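Local atomic coordinates of exoribonuclease II, mitochondrial (Candida glabrata, PDB entry 6F3H), a protein that degrades RNA from the 3' end as the exoribonuclease of the mitochondrial RNA degradosome mtEXO, probably using magnesium, in tight coupling with a helicase. Residues A[296-301]-A[305-310]; A[397-402]-A[406-411]. The protein carries 1 engineered substitution. All coordinates share one frame; numbering follows the deposited sequence.

Interaction 1: A[296-301]-A[305-310]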
ATOM      1  N   ARG A 296     -17.928 -24.687   5.335  1.00 41.53           N
ATOM      2  CA  ARG A 296     -18.084 -23.452   4.605  1.00 41.42           C
ATOM      3  C   ARG A 296     -17.017 -22.483   5.050  1.00 45.80           C
ATOM      4  O   ARG A 296     -16.311 -21.895   4.222  1.00 47.93           O
ATOM      5  CB  ARG A 296     -19.471 -22.885   4.818  1.00 42.88           C
ATOM      6  CG  ARG A 296     -20.492 -23.643   4.059  1.00 44.56           C
ATOM      7  CD  ARG A 296     -21.710 -22.820   3.884  1.00 52.79           C
ATOM      8  NE  ARG A 296     -22.476 -22.557   5.089  1.00 55.60           N
ATOM      9  CZ  ARG A 296     -23.803 -22.545   5.085  1.00 59.71           C
ATOM     10  NH1 ARG A 296     -24.451 -22.798   3.958  1.00 61.49           N
ATOM     11  NH2 ARG A 296     -24.488 -22.293   6.186  1.00 61.34           N
ATOM     12  N   THR A 297     -16.827 -22.390   6.368  1.00 44.14           N
ATOM     13  CA  THR A 297     -15.765 -21.573   6.942  1.00 42.97           C
ATOM     14  C   THR A 297     -14.437 -21.867   6.284  1.00 44.16           C
ATOM     15  O   THR A 297     -13.666 -20.962   5.959  1.00 49.48           O
ATOM     16  CB  THR A 297     -15.646 -21.839   8.433  1.00 45.66           C
ATOM     17  OG1 THR A 297     -16.836 -21.420   9.098  1.00 47.39           O
ATOM     18  CG2 THR A 297     -14.475 -21.079   8.980  1.00 40.92           C
ATOM     19  N   LEU A 298     -14.129 -23.141   6.127  1.00 45.34           N
ATOM     20  CA  LEU A 298     -12.838 -23.498   5.576  1.00 43.20           C
ATOM     21  C   LEU A 298     -12.711 -23.001   4.149  1.00 40.52           C
ATOM     22  O   LEU A 298     -11.739 -22.324   3.808  1.00 52.40           O
ATOM     23  CB  LEU A 298     -12.664 -25.007   5.658  1.00 40.76           C
ATOM     24  CG  LEU A 298     -11.754 -25.591   4.600  1.00 50.38           C
ATOM     25  CD1 LEU A 298     -10.319 -25.236   4.894  1.00 50.47           C
ATOM     26  CD2 LEU A 298     -11.906 -27.063   4.642  1.00 40.84           C
ATOM     27  N   LEU A 299     -13.720 -23.264   3.316  1.00 40.65           N
ATOM     28  CA  LEU A 299     -13.685 -22.777   1.942  1.00 41.50           C
ATOM     29  C   LEU A 299     -13.562 -21.273   1.915  1.00 40.47           C
ATOM     30  O   LEU A 299     -12.833 -20.699   1.101  1.00 40.34           O
ATOM     31  CB  LEU A 299     -14.953 -23.163   1.213  1.00 45.47           C
ATOM     32  CG  LEU A 299     -15.176 -24.651   1.132  1.00 47.70           C
ATOM     33  CD1 LEU A 299     -16.623 -24.891   0.710  1.00 41.15           C
ATOM     34  CD2 LEU A 299     -14.166 -25.253   0.187  1.00 40.84           C
ATOM     35  N   ASN A 300     -14.261 -20.627   2.824  1.00 40.53           N
ATOM     36  CA  ASN A 300     -14.205 -19.187   2.906  1.00 45.68           C
ATOM     37  C   ASN A 300     -12.793 -18.718   3.218  1.00 51.57           C
ATOM     38  O   ASN A 300     -12.233 -17.889   2.492  1.00 54.77           O
ATOM     39  CB  ASN A 300     -15.204 -18.733   3.950  1.00 49.75           C
ATOM     40  CG  ASN A 300     -15.276 -17.260   4.059  1.00 57.59           C
ATOM     41  OD1 ASN A 300     -15.529 -16.564   3.089  1.00 58.75           O
ATOM     42  ND2 ASN A 300     -15.063 -16.759   5.259  1.00 68.40           N
ATOM     43  N   ASP A 301     -12.188 -19.256   4.275  1.00 46.85           N
ATOM     44  CA  ASP A 301     -10.827 -18.862   4.590  1.00 44.27           C
ATOM     45  C   ASP A 301      -9.868 -19.158   3.442  1.00 44.88           C
ATOM     46  O   ASP A 301      -8.811 -18.534   3.358  1.00 51.41           O
ATOM     47  CB  ASP A 301     -10.369 -19.550   5.882  1.00 47.21           C
ATOM     48  CG  ASP A 301     -10.924 -18.874   7.132  1.00 50.07           C
ATOM     49  OD1 ASP A 301     -11.256 -17.684   7.029  1.00 53.42           O
ATOM     50  OD2 ASP A 301     -11.002 -19.485   8.222  1.00 49.01           O
ATOM     51  N   GLY A 305      -8.033 -15.898   0.983  1.00 50.76           N
ATOM     52  CA  GLY A 305      -6.585 -15.845   1.054  1.00 52.21           C
ATOM     53  C   GLY A 305      -5.994 -15.938   2.440  1.00 56.30           C
ATOM     54  O   GLY A 305      -4.805 -15.645   2.609  1.00 65.35           O
ATOM     55  N   ASN A 306      -6.781 -16.350   3.434  1.00 49.56           N
ATOM     56  CA  ASN A 306      -6.301 -16.425   4.808  1.00 44.20           C
ATOM     57  C   ASN A 306      -5.482 -17.676   5.105  1.00 48.80           C
ATOM     58  O   ASN A 306      -4.614 -17.644   5.980  1.00 58.95           O
ATOM     59  CB  ASN A 306      -7.477 -16.398   5.762  1.00 39.62           C
ATOM     60  CG  ASN A 306      -8.158 -15.077   5.800  1.00 42.38           C
ATOM     61  OD1 ASN A 306      -7.529 -14.022   5.694  1.00 48.73           O
ATOM     62  ND2 ASN A 306      -9.468 -15.119   5.935  1.00 39.83           N
ATOM     63  N   ILE A 307      -5.747 -18.788   4.433  1.00 44.88           N
ATOM     64  CA  ILE A 307      -5.104 -20.039   4.815  1.00 47.98           C
ATOM     65  C   ILE A 307      -4.429 -20.649   3.613  1.00 60.04           C
ATOM     66  O   ILE A 307      -4.049 -21.825   3.641  1.00 66.28           O
ATOM     67  CB  ILE A 307      -6.109 -21.047   5.393  1.00 44.50           C
ATOM     68  CG1 ILE A 307      -7.240 -21.245   4.390  1.00 45.09           C
ATOM     69  CG2 ILE A 307      -6.621 -20.597   6.737  1.00 46.20           C
ATOM     70  CD1 ILE A 307      -8.148 -22.346   4.743  1.00 39.97           C
ATOM     71  N   GLU A 308      -4.279 -19.862   2.549  1.00 65.80           N
ATOM     72  CA  GLU A 308      -3.699 -20.388   1.325  1.00 68.79           C
ATOM     73  C   GLU A 308      -2.276 -20.910   1.542  1.00 78.30           C
ATOM     74  O   GLU A 308      -1.729 -21.541   0.636  1.00 82.75           O
ATOM     75  CB  GLU A 308      -3.762 -19.321   0.220  1.00 62.73           C
ATOM     76  N   GLU A 309      -1.679 -20.708   2.721  1.00 81.57           N
ATOM     77  CA  GLU A 309      -0.320 -21.168   2.991  1.00 84.11           C
ATOM     78  C   GLU A 309      -0.238 -22.419   3.876  1.00 82.66           C
ATOM     79  O   GLU A 309       0.875 -22.847   4.195  1.00 82.27           O
ATOM     80  CB  GLU A 309       0.495 -20.032   3.648  1.00 86.21           C
ATOM     81  N   ASN A 310      -1.363 -23.013   4.298  1.00 77.86           N
ATOM     82  CA  ASN A 310      -1.344 -24.234   5.109  1.00 62.61           C
ATOM     83  C   ASN A 310      -1.588 -25.421   4.178  1.00 61.25           C
ATOM     84  O   ASN A 310      -2.680 -25.572   3.616  1.00 64.26           O
ATOM     85  CB  ASN A 310      -2.380 -24.184   6.228  1.00 52.71           C
ATOM     86  CG  ASN A 310      -2.349 -25.417   7.098  1.00 59.44           C
ATOM     87  OD1 ASN A 310      -2.559 -26.531   6.625  1.00 66.36           O
ATOM     88  ND2 ASN A 310      -2.157 -25.221   8.391  1.00 61.99           N
TER
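The carbonyl oxygen of Asp301, in the last turns of helix 293-303, receives two backbone N-H groups from the loop that follows. Asn306 N lies 3.0 Å from Asp301 O and approaches nearly end-on to the carbonyl, at a C=O...N angle of 163°. Ile307 N makes a longer bond of 3.3 Å to the same Asp301 O; it comes from above the carbonyl plane and so uses no lone pair direction. Two consecutive amides thus close on one acceptor and hold the start of the loop against the helix end.

The side chains of Asp301 and Asn306 add a polar contact beside this one. The amide of Asn306 reaches the Asp301 carboxylate through a weak bond, ND2 to OD1 at 3.3 Å, with the two planar groups turned 70° apart. Both groups have further partners: Asp301 OD2 is bonded to Tyr258 OH of helix 251-281, while Asn306 uses OD1 for Trp358 N and ND2 for Gly356 O, which ties the turn to the loop 356-358.

Apolar contact is carried by Ile307, which points back at the helix. Chi1 of 55° puts its CG1 between the backbone N and the carbonyl carbon, close to the Asp301 carbonyl, and the extended second torsion carries CD1 on toward Leu298. There Ile307 CD1 meets Leu298 CD1 at 3.6 Å, the two side chains crossing at about a right angle, and it also packs 3.7 Å from Asp301 CB. Tyr258 touches both Leu298 and Ile307, and helix 311-322 adds Ile317 against Leu298 and Leu313 against Ile307.

Gly305 leaves the helix with positive phi, and Asn310 caps the next helix through its OD1 to Leu313 N: a Schellman C-cap followed by a type I turn, 307-310, in a tight helix-loop-helix connection.

Interaction 2: A[397-402]-A[406-411]. Engineered in segment 406-411: Asn409 (natural residue Asp). With MG (magnesium ion), chain E; nucleotides of chain C.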
ATOM      1  N   VAL A 397     -13.594  29.763  -1.144  1.00 58.72           N
ATOM      2  CA  VAL A 397     -12.727  28.595  -1.073  1.00 49.83           C
ATOM      3  C   VAL A 397     -13.253  27.530  -2.008  1.00 50.21           C
ATOM      4  O   VAL A 397     -14.370  27.037  -1.817  1.00 56.09           O
ATOM      5  CB  VAL A 397     -12.693  28.024   0.343  1.00 46.26           C
ATOM      6  CG1 VAL A 397     -11.700  26.929   0.411  1.00 56.95           C
ATOM      7  CG2 VAL A 397     -12.347  29.138   1.288  1.00 56.47           C
ATOM      8  N   PHE A 398     -12.411  27.088  -2.936  1.00 48.82           N
ATOM      9  CA  PHE A 398     -12.785  26.095  -3.927  1.00 48.37           C
ATOM     10  C   PHE A 398     -12.364  24.684  -3.505  1.00 48.95           C
ATOM     11  O   PHE A 398     -11.168  24.382  -3.426  1.00 46.18           O
ATOM     12  CB  PHE A 398     -12.147  26.453  -5.263  1.00 52.56           C
ATOM     13  CG  PHE A 398     -12.480  27.833  -5.766  1.00 54.05           C
ATOM     14  CD1 PHE A 398     -13.737  28.112  -6.288  1.00 54.40           C
ATOM     15  CD2 PHE A 398     -11.515  28.835  -5.782  1.00 52.91           C
ATOM     16  CE1 PHE A 398     -14.028  29.374  -6.789  1.00 55.80           C
ATOM     17  CE2 PHE A 398     -11.799  30.099  -6.284  1.00 55.76           C
ATOM     18  CZ  PHE A 398     -13.052  30.369  -6.786  1.00 58.52           C
ATOM     19  N   CYS A 399     -13.350  23.805  -3.295  1.00 54.09           N
ATOM     20  CA  CYS A 399     -13.142  22.391  -2.963  1.00 54.29           C
ATOM     21  C   CYS A 399     -13.519  21.547  -4.172  1.00 53.24           C
ATOM     22  O   CYS A 399     -14.678  21.158  -4.345  1.00 54.39           O
ATOM     23  CB  CYS A 399     -13.958  22.000  -1.743  1.00 54.54           C
ATOM     24  SG  CYS A 399     -13.479  22.891  -0.246  1.00 59.84           S
ATOM     25  N   ILE A 400     -12.520  21.255  -4.999  1.00 50.64           N
ATOM     26  CA  ILE A 400     -12.726  20.589  -6.283  1.00 49.75           C
ATOM     27  C   ILE A 400     -12.569  19.094  -6.051  1.00 55.48           C
ATOM     28  O   ILE A 400     -11.458  18.563  -6.076  1.00 62.55           O
ATOM     29  CB  ILE A 400     -11.750  21.093  -7.327  1.00 44.23           C
ATOM     30  CG1 ILE A 400     -11.699  22.603  -7.241  1.00 45.10           C
ATOM     31  CG2 ILE A 400     -12.163  20.597  -8.694  1.00 44.55           C
ATOM     32  CD1 ILE A 400     -10.838  23.190  -8.259  1.00 49.69           C
ATOM     33  N   ASP A 401     -13.687  18.406  -5.830  1.00 66.47           N
ATOM     34  CA  ASP A 401     -13.706  16.974  -5.604  1.00 78.49           C
ATOM     35  C   ASP A 401     -14.719  16.396  -6.606  1.00 73.50           C
ATOM     36  O   ASP A 401     -15.325  17.131  -7.385  1.00 69.72           O
ATOM     37  CB  ASP A 401     -13.994  16.699  -4.119  1.00 93.26           C
ATOM     38  CG  ASP A 401     -12.769  16.672  -3.262  1.00116.12           C
ATOM     39  OD1 ASP A 401     -11.654  16.387  -3.805  1.00123.28           O
ATOM     40  OD2 ASP A 401     -12.876  16.932  -2.023  1.00121.62           O
ATOM     41  N   SER A 402     -14.834  15.072  -6.627  1.00 74.86           N
ATOM     42  CA  SER A 402     -15.858  14.407  -7.422  1.00 74.79           C
ATOM     43  C   SER A 402     -17.218  14.457  -6.735  1.00 81.09           C
ATOM     44  O   SER A 402     -17.349  14.802  -5.557  1.00 85.12           O
ATOM     45  CB  SER A 402     -15.501  12.942  -7.678  1.00 70.59           C
ATOM     46  OG  SER A 402     -14.484  12.781  -8.647  1.00 70.38           O
ATOM     47  N   HIS A 406     -15.942  11.401  -0.314  1.00 59.19           N
ATOM     48  CA  HIS A 406     -16.242  11.139   1.088  1.00 63.21           C
ATOM     49  C   HIS A 406     -15.660  12.193   2.017  1.00 65.78           C
ATOM     50  O   HIS A 406     -16.392  12.860   2.752  1.00 71.81           O
ATOM     51  CB  HIS A 406     -15.701   9.770   1.483  1.00 68.44           C
ATOM     52  CG  HIS A 406     -16.291   8.651   0.699  1.00 74.05           C
ATOM     53  ND1 HIS A 406     -15.853   8.326  -0.566  1.00 76.93           N
ATOM     54  CD2 HIS A 406     -17.297   7.793   0.985  1.00 75.00           C
ATOM     55  CE1 HIS A 406     -16.555   7.303  -1.021  1.00 77.05           C
ATOM     56  NE2 HIS A 406     -17.438   6.962  -0.099  1.00 75.94           N
ATOM     57  N   GLU A 407     -14.349  12.355   1.995  1.00 62.26           N
ATOM     58  CA  GLU A 407     -13.658  13.302   2.846  1.00 58.14           C
ATOM     59  C   GLU A 407     -13.159  14.436   1.976  1.00 62.51           C
ATOM     60  O   GLU A 407     -12.485  14.205   0.966  1.00 68.01           O
ATOM     61  CB  GLU A 407     -12.475  12.662   3.576  1.00 55.79           C
ATOM     62  CG  GLU A 407     -12.830  11.551   4.547  1.00 62.32           C
ATOM     63  CD  GLU A 407     -12.240  10.206   4.154  1.00 68.08           C
ATOM     64  OE1 GLU A 407     -11.754   9.490   5.061  1.00 67.31           O
ATOM     65  OE2 GLU A 407     -12.239   9.878   2.943  1.00 70.50           O
ATOM     66  N   ILE A 408     -13.487  15.652   2.375  1.00 57.69           N
ATOM     67  CA  ILE A 408     -13.015  16.854   1.708  1.00 53.54           C
ATOM     68  C   ILE A 408     -11.903  17.414   2.578  1.00 51.64           C
ATOM     69  O   ILE A 408     -12.184  17.989   3.631  1.00 58.71           O
ATOM     70  CB  ILE A 408     -14.147  17.870   1.514  1.00 54.38           C
ATOM     71  CG1 ILE A 408     -15.461  17.142   1.241  1.00 59.23           C
ATOM     72  CG2 ILE A 408     -13.844  18.817   0.371  1.00 50.33           C
ATOM     73  CD1 ILE A 408     -15.429  16.243   0.004  1.00 63.22           C
ATOM     74  N   ASN A 409     -10.645  17.274   2.125  1.00 48.16           N
ATOM     75  CA  ASN A 409      -9.469  17.643   2.901  1.00 41.36           C
ATOM     76  C   ASN A 409      -8.885  18.985   2.487  1.00 41.47           C
ATOM     77  O   ASN A 409      -8.104  19.568   3.246  1.00 47.59           O
ATOM     78  CB  ASN A 409      -8.330  16.600   2.715  1.00 48.66           C
ATOM     79  CG  ASN A 409      -8.546  15.284   3.460  1.00 51.65           C
ATOM     80  OD1 ASN A 409      -8.331  15.194   4.671  1.00 52.84           O
ATOM     81  ND2 ASN A 409      -8.894  14.245   2.723  1.00 54.08           N
ATOM     82  N   ASP A 410      -9.286  19.513   1.332  1.00 50.37           N
ATOM     83  CA  ASP A 410      -8.570  20.570   0.628  1.00 55.94           C
ATOM     84  C   ASP A 410      -9.488  21.656   0.073  1.00 55.63           C
ATOM     85  O   ASP A 410     -10.566  21.364  -0.445  1.00 55.25           O
ATOM     86  CB  ASP A 410      -7.816  19.933  -0.542  1.00 66.80           C
ATOM     87  CG  ASP A 410      -8.761  19.194  -1.520  1.00 95.15           C
ATOM     88  OD1 ASP A 410      -9.830  18.721  -1.073  1.00108.99           O
ATOM     89  OD2 ASP A 410      -8.428  18.983  -2.705  1.00107.67           O
ATOM     90  N   GLY A 411      -9.025  22.900   0.125  1.00 53.09           N
ATOM     91  CA  GLY A 411      -9.643  23.985  -0.623  1.00 45.28           C
ATOM     92  C   GLY A 411      -8.580  24.962  -1.083  1.00 44.19           C
ATOM     93  O   GLY A 411      -7.516  25.070  -0.478  1.00 47.69           O
TER
HETATM   94 MG    MG E1001     -10.900  17.593  -2.721  1.00126.87          MG
ATOM     95  P     C C   6      -9.131  14.651  -0.913  1.00 42.51           P
ATOM     96  OP1   C C   6      -9.959  15.573  -0.124  1.00 45.20           O
ATOM     97  OP2   C C   6      -7.786  14.254  -0.463  1.00 45.92           O
ATOM     98  O5'   C C   6     -10.053  13.388  -1.106  1.00 49.05           O
ATOM     99  C5'   C C   6     -11.299  13.532  -1.770  1.00 47.85           C
ATOM    100  C4'   C C   6     -11.923  12.197  -2.103  1.00 48.21           C
ATOM    101  O4'   C C   6     -11.196  11.525  -3.166  1.00 48.33           O
ATOM    102  C3'   C C   6     -11.951  11.157  -1.007  1.00 47.48           C
ATOM    103  O3'   C C   6     -12.921  11.407  -0.012  1.00 53.56           O
ATOM    104  C2'   C C   6     -12.246   9.913  -1.803  1.00 49.16           C
ATOM    105  O2'   C C   6     -13.579   9.986  -2.254  1.00 54.05           O
ATOM    106  C1'   C C   6     -11.352  10.134  -3.021  1.00 48.04           C
ATOM    107  N1    C C   6     -10.028   9.467  -2.867  1.00 49.41           N
ATOM    108  C2    C C   6      -9.933   8.097  -3.213  1.00 57.09           C
ATOM    109  O2    C C   6     -10.921   7.510  -3.655  1.00 65.24           O
ATOM    110  N3    C C   6      -8.796   7.383  -3.098  1.00 50.61           N
ATOM    111  C4    C C   6      -7.735   8.000  -2.628  1.00 49.89           C
ATOM    112  N4    C C   6      -6.625   7.259  -2.539  1.00 51.39           N
ATOM    113  C5    C C   6      -7.778   9.388  -2.261  1.00 45.69           C
ATOM    114  C6    C C   6      -8.920  10.078  -2.380  1.00 44.87           C
ATOM    115  P     A C   5      -3.761  15.005  -2.703  1.00 49.45           P
ATOM    116  OP1   A C   5      -3.708  16.002  -1.611  1.00 42.98           O
ATOM    117  OP2   A C   5      -3.188  13.648  -2.471  1.00 51.94           O
ATOM    118  O5'   A C   5      -5.287  14.811  -3.066  1.00 49.46           O
ATOM    119  C5'   A C   5      -6.059  15.938  -3.425  1.00 48.50           C
ATOM    120  C4'   A C   5      -7.345  15.557  -4.101  1.00 45.38           C
ATOM    121  O4'   A C   5      -7.067  14.885  -5.352  1.00 45.71           O
ATOM    122  C3'   A C   5      -8.243  14.590  -3.351  1.00 42.09           C
ATOM    123  O3'   A C   5      -9.033  15.241  -2.382  1.00 43.52           O
ATOM    124  C2'   A C   5      -9.063  13.988  -4.473  1.00 44.79           C
ATOM    125  O2'   A C   5     -10.062  14.904  -4.899  1.00 45.04           O
ATOM    126  C1'   A C   5      -8.010  13.868  -5.565  1.00 45.44           C
ATOM    127  N9    A C   5      -7.307  12.603  -5.426  1.00 54.27           N
ATOM    128  C8    A C   5      -6.140  12.319  -4.760  1.00 58.47           C
ATOM    129  N7    A C   5      -5.810  11.053  -4.792  1.00 55.41           N
ATOM    130  C5    A C   5      -6.853  10.497  -5.511  1.00 59.17           C
ATOM    131  C6    A C   5      -7.110   9.187  -5.912  1.00 67.51           C
ATOM    132  N6    A C   5      -6.302   8.159  -5.621  1.00 73.12           N
ATOM    133  N1    A C   5      -8.247   8.987  -6.625  1.00 67.13           N
ATOM    134  C2    A C   5      -9.052  10.026  -6.911  1.00 66.33           C
ATOM    135  N3    A C   5      -8.920  11.312  -6.596  1.00 62.88           N
ATOM    136  C4    A C   5      -7.787  11.446  -5.894  1.00 60.44           C
TER
HETATM  137  O   HOH W   1      -9.890  21.633  -4.112  1.00 47.64           O
HETATM  138  O   HOH W   2      -9.623  18.682  -3.741  1.00117.75           O
HETATM  139  O   HOH W   3     -10.965  19.053  -1.389  1.00123.47           O
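Chi1 of -88° turns the Asp401 carboxylate away from its own carbonyl carbon, and chi1 of 59° sets that of Asp410 between its backbone N and carbonyl carbon; the two groups converge on one magnesium ion. Both Asp401 oxygens are modelled as ligands, OD2 at 2.2 Å from the metal and OD1 at 1.8 Å, shorter than usual, which leaves the exact geometry uncertain; Asp410 contributes OD1 at 2.3 Å. Two waters are modelled as further ligands, one of them doubtful because it lies impossibly close to Asp410. Ile408 flanks the metal site: its CG2 lies against Cys399 CB and Asp401 OD2, its side chain and that of Asp401 sliding past each other in opposite directions.

This is the acidic metal centre of the RNB domain, as in RNase II-type exoribonucleases, holding the 3' end of an RNA. Nucleotide C6 of chain C is gripped at its terminal O3', which accepts from Glu407 N at 2.6 Å and from His406 N, and donates to Glu407 O. The His406 ring meets the neighbouring O2' at its edge, through ND1. At the phosphate, the backbone N of Asn409, an engineered residue replacing the natural Asp, bonds C6 OP1 at 2.9 Å; its ND2 adds a weak bond.

Farther along, Gly411 CA makes a CH...O contact of 3.2 Å with Phe398 O and packs against Val397 CG1. A water held by Phe398 O and Ile400 N also reaches Asp410 OD2 weakly, bridging the segments.

How the interactions relate
Both contacts are local. Going from the N terminus, interaction 1 comes first: it folds the loop after helix 293-303 back on that helix, its side chains pack on helix 251-281, and the chain goes on into helix 311-322. It then passes through helices 334-343 and 369-378 and strand 390-391 before interaction 2 closes the short loop between 397-402 and 406-411 and enters strand 410-416, an outermost strand of the five-stranded mixed sheet that also holds strands 390-391 and 421-429. The two are in series and neither nest nor cross. Their centres lie about 41 Å apart and their nearest atoms about 24 Å, so interaction 1 stands well away from the metal site.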